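Local coordinates for mitochondrial antiviral signaling protein (MAVS) (Equus caballus, PDB 4O9L) that probably relays antiviral innate immune signals by assembling into prion-like filaments, here represented by its caspase recruitment domain, at residues D41-R44 with L45-T48; L58-L61 with F62-R66. The protein carries 1 engineered substitution. All coordinates share one frame; numbering follows the deposited sequence.

Contact 1 (D41-R44 with L45-T48); sequences DQDR and LRAT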
loop_
_atom_site.group_PDB
_atom_site.type_symbol
_atom_site.label_atom_id
_atom_site.label_comp_id
_atom_site.label_asym_id
_atom_site.label_seq_id
_atom_site.Cartn_x
_atom_site.Cartn_y
_atom_site.Cartn_z
ATOM N N ASP A 41 6.404 11.994 2.537
ATOM C CA ASP A 41 5.745 11.012 1.674
ATOM C C ASP A 41 4.272 11.389 1.474
ATOM O O ASP A 41 3.772 11.411 0.345
ATOM C CB ASP A 41 5.783 9.614 2.307
ATOM C CG ASP A 41 7.168 8.990 2.316
ATOM O OD1 ASP A 41 8.068 9.462 1.583
ATOM O OD2 ASP A 41 7.335 8.002 3.068
ATOM N N GLN A 42 3.585 11.655 2.583
ATOM C CA GLN A 42 2.169 12.003 2.559
ATOM C C GLN A 42 1.955 13.204 1.658
ATOM O O GLN A 42 1.094 13.181 0.782
ATOM C CB GLN A 42 1.674 12.336 3.968
ATOM C CG GLN A 42 1.768 11.192 4.961
ATOM C CD GLN A 42 0.590 10.248 4.867
ATOM O OE1 GLN A 42 -0.276 10.406 4.005
ATOM N NE2 GLN A 42 0.542 9.263 5.766
ATOM N N ASP A 43 2.755 14.245 1.880
ATOM C CA ASP A 43 2.644 15.488 1.118
ATOM C C ASP A 43 2.779 15.228 -0.373
ATOM O O ASP A 43 1.963 15.682 -1.164
ATOM C CB ASP A 43 3.711 16.498 1.562
ATOM C CG ASP A 43 3.423 17.092 2.930
ATOM O OD1 ASP A 43 2.270 16.974 3.399
ATOM O OD2 ASP A 43 4.346 17.693 3.523
ATOM N N ARG A 44 3.818 14.487 -0.739
ATOM C CA ARG A 44 4.095 14.170 -2.135
ATOM C C ARG A 44 2.999 13.314 -2.778
ATOM O O ARG A 44 2.602 13.545 -3.925
ATOM C CB ARG A 44 5.448 13.464 -2.253
ATOM C CG ARG A 44 5.761 13.006 -3.650
ATOM C CD ARG A 44 7.149 12.386 -3.751
ATOM N NE ARG A 44 7.296 11.192 -2.919
ATOM C CZ ARG A 44 6.899 9.968 -3.266
ATOM N NH1 ARG A 44 6.305 9.758 -4.437
ATOM N NH2 ARG A 44 7.086 8.948 -2.435
ATOM N N LEU A 45 2.504 12.326 -2.041
ATOM C CA LEU A 45 1.469 11.451 -2.578
ATOM C C LEU A 45 0.104 12.156 -2.740
ATOM O O LEU A 45 -0.616 11.884 -3.699
ATOM C CB LEU A 45 1.360 10.156 -1.759
ATOM C CG LEU A 45 2.551 9.203 -1.930
ATOM C CD1 LEU A 45 2.548 8.131 -0.832
ATOM C CD2 LEU A 45 2.534 8.539 -3.310
ATOM N N ARG A 46 -0.252 13.060 -1.826
ATOM C CA ARG A 46 -1.471 13.855 -2.021
ATOM C C ARG A 46 -1.371 14.741 -3.266
ATOM O O ARG A 46 -2.341 14.867 -4.030
ATOM C CB ARG A 46 -1.810 14.696 -0.786
ATOM C CG ARG A 46 -2.383 13.882 0.373
ATOM C CD ARG A 46 -2.961 14.777 1.474
ATOM N NE ARG A 46 -2.095 15.909 1.793
ATOM C CZ ARG A 46 -1.163 15.907 2.744
ATOM N NH1 ARG A 46 -0.431 16.993 2.958
ATOM N NH2 ARG A 46 -0.961 14.822 3.478
ATOM N N ALA A 47 -0.197 15.330 -3.481
ATOM C CA ALA A 47 0.026 16.172 -4.653
ATOM C C ALA A 47 0.080 15.325 -5.933
ATOM O O ALA A 47 -0.389 15.751 -6.988
ATOM C CB ALA A 47 1.289 16.994 -4.494
ATOM N N THR A 48 0.634 14.119 -5.834
ATOM C CA THR A 48 0.631 13.181 -6.963
ATOM C C THR A 48 -0.803 12.791 -7.343
ATOM O O THR A 48 -1.168 12.768 -8.530
ATOM C CB THR A 48 1.419 11.896 -6.630
ATOM O OG1 THR A 48 2.754 12.244 -6.246
ATOM C CG2 THR A 48 1.470 10.964 -7.825
HETATM O O HOH W 1 0.999 15.431 5.628
HETATM O O HOH W 2 5.276 11.293 -6.669
#
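Asp43 and Arg46 lie side by side on one helix, three residues apart and pointing the same way, a worked example of how a salt bridge can form without two flat groups pairing squarely. OD1 of Asp43 sits 2.7 Å from NH1 of Arg46, yet the carboxylate and guanidinium planes are 80° apart and the N-H...OD1 angle is only 126°, a weak hydrogen bond within the ion pair. A bend at chi3 (-44°) folds the Arg46 chain back toward the preceding turn, bringing Gln42 O and Asp43 CA over one face of the guanidinium. A water in the plane at its edge accepts from Arg46 NH2 (3.0 Å) and donates to Asp43 OD1 (3.0 Å), closing a second, solvent-mediated link.

Arg44 and Thr48 also run alongside each other. Arg44 O is gripped twice, by Thr48 N at 2.8 Å and by Thr48 OG1 at 2.7 Å, from opposite faces of the carbonyl plane. A second water donates to that hydroxyl and accepts from Arg44 NH1. The guanidinium of Arg44 has Leu45 CG 4.3 Å above one face, near the rim, while its ends reach Glu60 and Ser64. Such i to i+3 ion pairs and threonine-to-carbonyl bonds are familiar helix motifs, here on a CARD of the death-fold superfamily.

Contact 2 (L58-L61 with F62-R66); sequences LLEL and FTSLR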
loop_
_atom_site.group_PDB
_atom_site.type_symbol
_atom_site.label_atom_id
_atom_site.label_comp_id
_atom_site.label_asym_id
_atom_site.label_seq_id
_atom_site.Cartn_x
_atom_site.Cartn_y
_atom_site.Cartn_z
ATOM N N LEU A 58 -1.897 5.086 -7.203
ATOM C CA LEU A 58 -1.894 3.822 -6.496
ATOM C C LEU A 58 -0.623 3.028 -6.830
ATOM O O LEU A 58 -0.024 2.403 -5.947
ATOM C CB LEU A 58 -3.159 3.031 -6.834
ATOM C CG LEU A 58 -3.413 1.787 -5.994
ATOM C CD1 LEU A 58 -3.531 2.154 -4.520
ATOM C CD2 LEU A 58 -4.678 1.079 -6.486
ATOM N N LEU A 59 -0.201 3.060 -8.095
ATOM C CA LEU A 59 1.046 2.404 -8.480
ATOM C C LEU A 59 2.203 3.026 -7.697
ATOM O O LEU A 59 3.051 2.325 -7.124
ATOM C CB LEU A 59 1.285 2.536 -9.982
ATOM C CG LEU A 59 0.366 1.708 -10.890
ATOM C CD1 LEU A 59 0.524 2.109 -12.345
ATOM C CD2 LEU A 59 0.638 0.217 -10.733
ATOM N N GLU A 60 2.219 4.356 -7.654
ATOM C CA GLU A 60 3.272 5.074 -6.954
ATOM C C GLU A 60 3.213 4.810 -5.448
ATOM O O GLU A 60 4.244 4.736 -4.773
ATOM C CB GLU A 60 3.195 6.570 -7.286
ATOM C CG GLU A 60 4.203 7.447 -6.552
ATOM C CD GLU A 60 5.644 7.027 -6.774
ATOM O OE1 GLU A 60 5.961 6.422 -7.829
ATOM O OE2 GLU A 60 6.472 7.309 -5.877
ATOM N N LEU A 61 2.005 4.644 -4.928
ATOM C CA LEU A 61 1.821 4.362 -3.506
ATOM C C LEU A 61 2.521 3.060 -3.088
ATOM O O LEU A 61 3.206 3.008 -2.063
ATOM C CB LEU A 61 0.329 4.299 -3.157
ATOM C CG LEU A 61 -0.002 3.930 -1.701
ATOM C CD1 LEU A 61 0.653 4.916 -0.735
ATOM C CD2 LEU A 61 -1.511 3.878 -1.460
ATOM N N PHE A 62 2.363 2.012 -3.893
ATOM C CA PHE A 62 2.951 0.718 -3.541
ATOM C C PHE A 62 4.473 0.754 -3.585
ATOM O O PHE A 62 5.140 0.231 -2.682
ATOM C CB PHE A 62 2.369 -0.412 -4.405
ATOM C CG PHE A 62 0.926 -0.748 -4.073
ATOM C CD1 PHE A 62 0.543 -1.006 -2.754
ATOM C CD2 PHE A 62 -0.043 -0.797 -5.070
ATOM C CE1 PHE A 62 -0.784 -1.320 -2.435
ATOM C CE2 PHE A 62 -1.378 -1.108 -4.766
ATOM C CZ PHE A 62 -1.746 -1.364 -3.444
ATOM N N THR A 63 5.041 1.390 -4.607
ATOM C CA THR A 63 6.502 1.504 -4.653
ATOM C C THR A 63 7.010 2.440 -3.551
ATOM O O THR A 63 8.115 2.259 -3.028
ATOM C CB THR A 63 7.049 1.864 -6.071
ATOM O OG1 THR A 63 6.578 3.148 -6.466
ATOM C CG2 THR A 63 6.570 0.856 -7.090
ATOM N N SER A 64 6.197 3.424 -3.174
ATOM C CA SER A 64 6.554 4.282 -2.044
ATOM C C SER A 64 6.522 3.508 -0.727
ATOM O O SER A 64 7.409 3.661 0.117
ATOM C CB SER A 64 5.630 5.503 -1.960
ATOM O OG SER A 64 5.857 6.365 -3.060
ATOM N N LEU A 65 5.493 2.684 -0.551
ATOM C CA LEU A 65 5.362 1.873 0.659
ATOM C C LEU A 65 6.565 0.944 0.811
ATOM O O LEU A 65 7.150 0.824 1.883
ATOM C CB LEU A 65 4.053 1.069 0.625
ATOM C CG LEU A 65 2.761 1.833 0.962
ATOM C CD1 LEU A 65 1.539 0.979 0.638
ATOM C CD2 LEU A 65 2.739 2.244 2.437
ATOM N N ARG A 66 6.956 0.331 -0.298
ATOM C CA ARG A 66 8.014 -0.674 -0.319
ATOM C C ARG A 66 9.372 -0.159 0.205
ATOM O O ARG A 66 10.195 -0.940 0.700
ATOM C CB ARG A 66 8.142 -1.221 -1.751
ATOM C CG ARG A 66 9.159 -2.322 -1.929
ATOM C CD ARG A 66 9.453 -2.551 -3.397
ATOM N NE ARG A 66 9.968 -3.897 -3.620
ATOM C CZ ARG A 66 10.297 -4.382 -4.810
ATOM N NH1 ARG A 66 10.757 -5.624 -4.917
ATOM N NH2 ARG A 66 10.167 -3.623 -5.891
HETATM O O HOH W 3 5.670 2.693 -9.337
#
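Leu58 and Phe62, one turn apart, lie side by side and point the same way, with Leu58 CG 3.7 Å from the ring atom CE2 of Phe62. Leu58 CD1 follows toward the same part of the ring, near CE2 and CZ, so the branched side chain and the ring form a joint apolar surface. Leu61 and Leu65 repeat the four-residue spacing at a slant: Leu61 CG comes within 4.1 Å of Leu65 CD1.

The polar side of the helix is organised round Glu60 O. It accepts from Ser64 N at 2.8 Å and from Ser64 OG at 2.9 Å, the two donors arriving from opposite faces of the carbonyl plane, with the hydroxyl 40° out of that plane. With OG placed beside its own backbone N (chi1 -68°), Ser64 turns its hydroxyl back onto the preceding turn. The Glu60 chain, bent at chi2 (57°), brings OE2 to 3.0 Å from Ser64 OG. Arg44, from the earlier part of the 39-66 helical region, bonds to both: NH1 in a salt bridge to Glu60 OE2, NH2 probably in a hydrogen bond to Ser64 OG, which is consistent with its holding them together; the charge pairing would be expected to favour an ionised Glu60. At the more exposed border, a water lies 3.0 Å from Thr63 OG1 and donates weakly to Leu59 O.

Farther out, the apolar surface is met by several parts of the domain. Phe62 packs on Ile15 of helix 6-17, Leu58 and Leu61 meet Val27 and Ile30 of helix 27-30, and Leu65 rests on the loop residues Cys36 and Leu37. Arg66, at the far end, makes a cation-pi interaction with Phe12, extending the packing of this segment against helix 6-17.

Overall arrangement
Both contacts belong to the 39-66 helical region, which doubles back so that residues 41-48 and 58-66 run roughly antiparallel. Contact 1 is largely peripheral, its centre about 14 Å from that of the chain, and relies on charges and ordered water; contact 2, about 6 Å from the same centre, is chiefly buried and apolar, with one polar flank. Each contains a hydroxyl folded onto the carbonyl four residues earlier, threonine in one and serine in the other. The two are joined directly: Arg44 of contact 1 bonds into the polar flank of contact 2, and beside it Leu45 CD1 packs 3.7 Å from Leu61 CD1, carrying the apolar surface across from one contact to the other.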